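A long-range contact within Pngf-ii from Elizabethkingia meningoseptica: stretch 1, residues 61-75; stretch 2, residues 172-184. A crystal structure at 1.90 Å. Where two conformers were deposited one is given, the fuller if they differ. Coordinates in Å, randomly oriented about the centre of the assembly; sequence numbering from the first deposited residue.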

# COMPACT_ATOMS: atom_id res chain seq x y z
N SER A 61 -27.48 -10.32 -14.32
CA SER A 61 -26.67 -10.73 -13.17
C SER A 61 -25.21 -10.86 -13.59
O SER A 61 -24.89 -11.48 -14.59
CB SER A 61 -27.16 -12.05 -12.60
OG SER A 61 -28.44 -11.88 -11.99
N GLN A 62 -24.35 -10.22 -12.82
CA GLN A 62 -22.93 -10.28 -13.02
C GLN A 62 -22.33 -11.08 -11.87
O GLN A 62 -22.60 -10.79 -10.72
CB GLN A 62 -22.36 -8.86 -13.04
CG GLN A 62 -20.97 -8.78 -13.62
CD GLN A 62 -20.91 -8.96 -15.12
OE1 GLN A 62 -21.89 -8.76 -15.84
NE2 GLN A 62 -19.73 -9.31 -15.61
N PHE A 63 -21.51 -12.06 -12.20
CA PHE A 63 -20.90 -12.96 -11.23
C PHE A 63 -19.39 -12.82 -11.31
O PHE A 63 -18.84 -12.85 -12.40
CB PHE A 63 -21.22 -14.42 -11.56
CG PHE A 63 -22.68 -14.74 -11.58
CD1 PHE A 63 -23.42 -14.56 -12.73
CD2 PHE A 63 -23.32 -15.24 -10.45
CE1 PHE A 63 -24.78 -14.88 -12.75
CE2 PHE A 63 -24.67 -15.55 -10.46
CZ PHE A 63 -25.40 -15.37 -11.62
N ALA A 64 -18.74 -12.75 -10.16
CA ALA A 64 -17.29 -12.70 -10.08
C ALA A 64 -16.79 -13.90 -9.29
O ALA A 64 -17.19 -14.11 -8.15
CB ALA A 64 -16.84 -11.39 -9.42
N PHE A 65 -15.88 -14.65 -9.90
CA PHE A 65 -15.31 -15.83 -9.29
C PHE A 65 -14.00 -15.36 -8.67
O PHE A 65 -13.10 -14.99 -9.38
CB PHE A 65 -15.06 -16.91 -10.35
CG PHE A 65 -16.33 -17.49 -10.93
CD1 PHE A 65 -17.25 -16.70 -11.59
CD2 PHE A 65 -16.59 -18.86 -10.82
CE1 PHE A 65 -18.42 -17.24 -12.13
CE2 PHE A 65 -17.75 -19.40 -11.35
CZ PHE A 65 -18.67 -18.59 -12.01
N LEU A 66 -13.93 -15.33 -7.35
CA LEU A 66 -12.82 -14.64 -6.67
C LEU A 66 -11.71 -15.58 -6.33
O LEU A 66 -10.52 -15.21 -6.36
CB LEU A 66 -13.32 -13.97 -5.40
CG LEU A 66 -14.46 -12.98 -5.61
CD1 LEU A 66 -14.79 -12.33 -4.29
CD2 LEU A 66 -14.08 -11.95 -6.66
N ASN A 67 -12.10 -16.80 -5.98
CA ASN A 67 -11.13 -17.84 -5.67
C ASN A 67 -11.86 -19.17 -5.86
O ASN A 67 -12.98 -19.17 -6.38
CB ASN A 67 -10.55 -17.63 -4.26
CG ASN A 67 -11.62 -17.47 -3.19
OD1 ASN A 67 -11.78 -16.43 -2.57
ND2 ASN A 67 -12.33 -18.54 -2.94
N ASN A 68 -11.25 -20.28 -5.48
CA ASN A 68 -11.82 -21.60 -5.77
C ASN A 68 -13.17 -21.86 -5.12
O ASN A 68 -13.92 -22.74 -5.56
CB ASN A 68 -10.86 -22.72 -5.37
CG ASN A 68 -9.60 -22.72 -6.19
OD1 ASN A 68 -9.51 -23.42 -7.20
ND2 ASN A 68 -8.62 -21.90 -5.79
N ASN A 69 -13.48 -21.10 -4.07
CA ASN A 69 -14.69 -21.32 -3.31
C ASN A 69 -15.71 -20.17 -3.38
O ASN A 69 -16.90 -20.40 -3.17
CB ASN A 69 -14.31 -21.60 -1.86
CG ASN A 69 -13.15 -22.60 -1.74
OD1 ASN A 69 -13.25 -23.73 -2.21
ND2 ASN A 69 -12.06 -22.17 -1.11
N GLU A 70 -15.28 -18.94 -3.68
CA GLU A 70 -16.12 -17.76 -3.43
C GLU A 70 -16.59 -17.14 -4.73
O GLU A 70 -15.79 -16.89 -5.61
CB GLU A 70 -15.35 -16.72 -2.63
CG GLU A 70 -16.15 -15.55 -2.07
CD GLU A 70 -15.30 -14.64 -1.16
OE1 GLU A 70 -14.09 -14.91 -0.95
OE2 GLU A 70 -15.85 -13.65 -0.66
N ILE A 71 -17.89 -16.89 -4.81
CA ILE A 71 -18.49 -16.13 -5.90
C ILE A 71 -19.37 -15.01 -5.34
O ILE A 71 -20.21 -15.26 -4.47
CB ILE A 71 -19.42 -17.02 -6.76
CG1 ILE A 71 -18.64 -18.20 -7.38
CG2 ILE A 71 -20.10 -16.21 -7.87
CD1 ILE A 71 -19.55 -19.27 -7.97
N VAL A 72 -19.20 -13.81 -5.88
CA VAL A 72 -20.10 -12.71 -5.60
C VAL A 72 -20.90 -12.38 -6.86
O VAL A 72 -20.47 -12.66 -7.99
CB VAL A 72 -19.38 -11.47 -5.03
CG1 VAL A 72 -18.77 -11.82 -3.67
CG2 VAL A 72 -18.31 -10.92 -5.94
N LYS A 73 -22.08 -11.81 -6.65
CA LYS A 73 -22.90 -11.40 -7.76
C LYS A 73 -23.53 -10.05 -7.46
O LYS A 73 -23.72 -9.65 -6.31
CB LYS A 73 -23.97 -12.47 -8.09
CG LYS A 73 -25.28 -12.33 -7.34
CD LYS A 73 -26.29 -13.43 -7.65
CE LYS A 73 -27.31 -12.99 -8.68
NZ LYS A 73 -28.33 -14.06 -8.95
N THR A 74 -23.85 -9.34 -8.53
CA THR A 74 -24.61 -8.13 -8.41
C THR A 74 -25.66 -8.20 -9.51
O THR A 74 -25.39 -8.73 -10.61
CB THR A 74 -23.66 -6.90 -8.47
OG1 THR A 74 -24.23 -5.81 -7.75
CG2 THR A 74 -23.38 -6.48 -9.87
N SER A 75 -26.86 -7.69 -9.21
CA SER A 75 -28.00 -7.80 -10.12
C SER A 75 -28.68 -6.45 -10.37
O SER A 75 -28.63 -5.57 -9.52
CB SER A 75 -29.01 -8.78 -9.54
OG SER A 75 -28.44 -10.08 -9.53
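Stretch 2, residues 172-184: DALTYKDMIWKSR

Stretch 1 is a β-hairpin. Strand 61-65 and strand 70-75 are antiparallel and are joined by a loop at residues 66-69; the pairing is documented by backbone hydrogen bonds, among them Gln62 N to Thr74 O (2.9 Å), Thr74 N to Gln62 O (2.9 Å) and Ala64 N to Val72 O (2.8 Å). Stretch 2 is helical from Ala173, with phi/psi values close to -60/-45 through most of its length and i to i+4 bonds such as Tyr176 N to Asp172 O (2.9 Å) and Met179 N to Thr175 O (2.9 Å). Asp172 caps its N terminus: its OD1 accepts from Thr175 N at 2.8 Å with an N-H...acceptor angle of 167°, while its OD2 accepts from Thr175 OG1 at 2.6 Å.

The helix lies along the hairpin rather than across it. Its N-to-C direction makes 22° with that of strand 61-65, at a closest axial approach of 9.5 Å, and 150° with that of strand 70-75, at 8.1 Å. The register agrees with this direction: Thr74 CA is 5.9 Å from Ala173 CA at the start of the helix, and Leu66 CA is 6.1 Å from Ser183 CA toward the C-terminal end of stretch 2. Together the two stretches bury 533 Å².

The contact is made by packing, with no hydrogen bond or salt bridge between the stretches. On the hairpin, Gln62, Ala64, Glu70, Val72 and Thr74 direct their CA-to-CB bonds toward the helix, whereas Phe63, Phe65 and Lys73 direct theirs away, the alternation expected of β-strands.

Tyr176 contributes the largest covered area, 122 Å². Its chi1 of 175° (t) carries the ring across the hairpin. Thr74 CG2 lies 4.1 Å from the ring centroid and 14° off the normal, which places this methyl over one face as a CH-pi contact. Val72 O approaches near the ring plane, 3.6 Å from Tyr176 CE1, and Val72 CG2 is 3.7 Å from Tyr176 CD1. The phenol reaches the first strand, where Tyr176 OH comes within 3.1 Å of Gln62 CG. Tyr176 OH also lies 3.4 Å from Ala64 N, but the angle is poor for a hydrogen bond, and that amide is already paired with Val72 O; the hydroxyl is hydrogen-bonded elsewhere in the structure.

Further along the helix the apolar packing continues. Ala64 CB meets Ile180 CG1 at 3.6 Å. Leu66 starts from a sideways CA-to-CB bond, but its end comes nearer, bringing CD2 to 4.0 Å from Ile180 CA and 4.1 Å from Ser183 OG. The methyl CE of Met179, a selenomethionine, is 3.7 Å from Val72 CG1 and 4.2 Å from Leu66 CD1.

Some polar atoms come close to the other stretch without bonding to it. Glu70 OE2 approaches Met179 CE to 3.2 Å. At the N-terminal end, Thr74 OG1 is 3.5 Å from Ala173 N, again with an unsuitable angle, and 3.5 Å from Asp172 C. Ser183 OG donates within its own stretch to Ile180 O, at 2.7 Å.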

# COMPACT_ATOMS: atom_id res chain seq x y z
N ASP A 172 -24.15 -5.18 -3.32
CA ASP A 172 -24.36 -3.95 -4.07
C ASP A 172 -23.23 -3.77 -5.07
O ASP A 172 -22.17 -4.39 -4.94
CB ASP A 172 -24.46 -2.75 -3.12
CG ASP A 172 -23.13 -2.40 -2.47
OD1 ASP A 172 -22.30 -1.75 -3.14
OD2 ASP A 172 -22.92 -2.76 -1.29
N ALA A 173 -23.43 -2.90 -6.06
CA ALA A 173 -22.47 -2.77 -7.16
C ALA A 173 -21.09 -2.27 -6.69
O ALA A 173 -20.07 -2.71 -7.20
CB ALA A 173 -23.02 -1.86 -8.25
N LEU A 174 -21.06 -1.35 -5.74
CA LEU A 174 -19.78 -0.82 -5.27
C LEU A 174 -18.99 -1.89 -4.54
O LEU A 174 -17.79 -2.01 -4.72
CB LEU A 174 -19.97 0.39 -4.36
CG LEU A 174 -20.46 1.66 -5.07
CD1 LEU A 174 -20.81 2.73 -4.05
CD2 LEU A 174 -19.44 2.16 -6.07
N THR A 175 -19.67 -2.63 -3.68
CA THR A 175 -19.05 -3.71 -2.94
C THR A 175 -18.54 -4.84 -3.87
O THR A 175 -17.46 -5.38 -3.67
CB THR A 175 -20.02 -4.27 -1.89
OG1 THR A 175 -20.38 -3.22 -1.00
CG2 THR A 175 -19.41 -5.40 -1.12
N TYR A 176 -19.36 -5.19 -4.85
CA TYR A 176 -19.00 -6.19 -5.86
C TYR A 176 -17.61 -5.86 -6.47
O TYR A 176 -16.70 -6.70 -6.47
CB TYR A 176 -20.10 -6.22 -6.92
CG TYR A 176 -19.83 -7.12 -8.09
CD1 TYR A 176 -20.15 -8.47 -8.05
CD2 TYR A 176 -19.30 -6.60 -9.27
CE1 TYR A 176 -19.89 -9.30 -9.13
CE2 TYR A 176 -19.06 -7.42 -10.35
CZ TYR A 176 -19.35 -8.76 -10.27
OH TYR A 176 -19.07 -9.55 -11.33
N LYS A 177 -17.45 -4.62 -6.94
CA LYS A 177 -16.20 -4.20 -7.58
C LYS A 177 -15.05 -4.20 -6.60
O LYS A 177 -13.92 -4.59 -6.94
CB LYS A 177 -16.35 -2.80 -8.18
CG LYS A 177 -17.35 -2.69 -9.33
CD LYS A 177 -16.85 -3.40 -10.57
CE LYS A 177 -17.75 -3.11 -11.76
NZ LYS A 177 -17.08 -3.59 -12.98
N ASP A 178 -15.34 -3.75 -5.38
CA ASP A 178 -14.34 -3.67 -4.31
C ASP A 178 -13.78 -5.05 -3.99
O ASP A 178 -12.57 -5.22 -3.80
CB ASP A 178 -14.97 -3.06 -3.05
CG ASP A 178 -13.95 -2.79 -1.95
OD1 ASP A 178 -13.06 -1.93 -2.13
OD2 ASP A 178 -14.06 -3.43 -0.87
N MSE A 179 -14.67 -6.04 -3.94
CA MSE A 179 -14.25 -7.41 -3.62
C MSE A 179 -13.42 -8.00 -4.74
O MSE A 179 -12.43 -8.70 -4.48
CB MSE A 179 -15.45 -8.28 -3.26
CG MSE A 179 -15.97 -7.80 -1.91
SE MSE A 179 -17.55 -8.84 -1.37
CE MSE A 179 -16.63 -10.54 -0.95
N ILE A 180 -13.78 -7.71 -5.98
CA ILE A 180 -12.93 -8.11 -7.11
C ILE A 180 -11.52 -7.49 -6.96
O ILE A 180 -10.50 -8.20 -7.07
CB ILE A 180 -13.51 -7.68 -8.48
CG1 ILE A 180 -14.79 -8.45 -8.80
CG2 ILE A 180 -12.50 -7.90 -9.62
CD1 ILE A 180 -15.52 -7.93 -10.02
N TRP A 181 -11.48 -6.19 -6.69
CA TRP A 181 -10.20 -5.48 -6.51
C TRP A 181 -9.34 -6.11 -5.41
O TRP A 181 -8.16 -6.46 -5.65
CB TRP A 181 -10.43 -3.99 -6.24
CG TRP A 181 -9.21 -3.24 -5.78
CD1 TRP A 181 -8.00 -3.15 -6.42
CD2 TRP A 181 -9.09 -2.49 -4.57
NE1 TRP A 181 -7.14 -2.36 -5.69
CE2 TRP A 181 -7.78 -1.95 -4.54
CE3 TRP A 181 -9.96 -2.20 -3.53
CZ2 TRP A 181 -7.33 -1.16 -3.50
CZ3 TRP A 181 -9.52 -1.43 -2.49
CH2 TRP A 181 -8.20 -0.91 -2.48
N LYS A 182 -9.94 -6.32 -4.24
CA LYS A 182 -9.21 -6.87 -3.10
C LYS A 182 -8.74 -8.32 -3.33
O LYS A 182 -7.79 -8.75 -2.70
CB LYS A 182 -10.02 -6.76 -1.81
CG LYS A 182 -10.00 -5.36 -1.24
CD LYS A 182 -11.05 -5.12 -0.19
CE LYS A 182 -11.00 -3.68 0.31
NZ LYS A 182 -12.23 -3.39 1.09
N SER A 183 -9.40 -9.05 -4.23
CA SER A 183 -9.00 -10.42 -4.53
C SER A 183 -7.69 -10.49 -5.35
O SER A 183 -7.09 -11.56 -5.50
CB SER A 183 -10.13 -11.15 -5.28
OG SER A 183 -10.17 -10.80 -6.65
N ARG A 184 -7.25 -9.35 -5.88
CA ARG A 184 -6.08 -9.33 -6.74
C ARG A 184 -4.77 -9.27 -5.95
O ARG A 184 -3.69 -9.39 -6.52
CB ARG A 184 -6.15 -8.13 -7.68
CG ARG A 184 -7.37 -8.11 -8.57
CD ARG A 184 -7.30 -6.98 -9.57
NE ARG A 184 -8.45 -6.97 -10.48
CZ ARG A 184 -8.57 -7.68 -11.60
NH1 ARG A 184 -7.62 -8.52 -12.00
NH2 ARG A 184 -9.67 -7.57 -12.33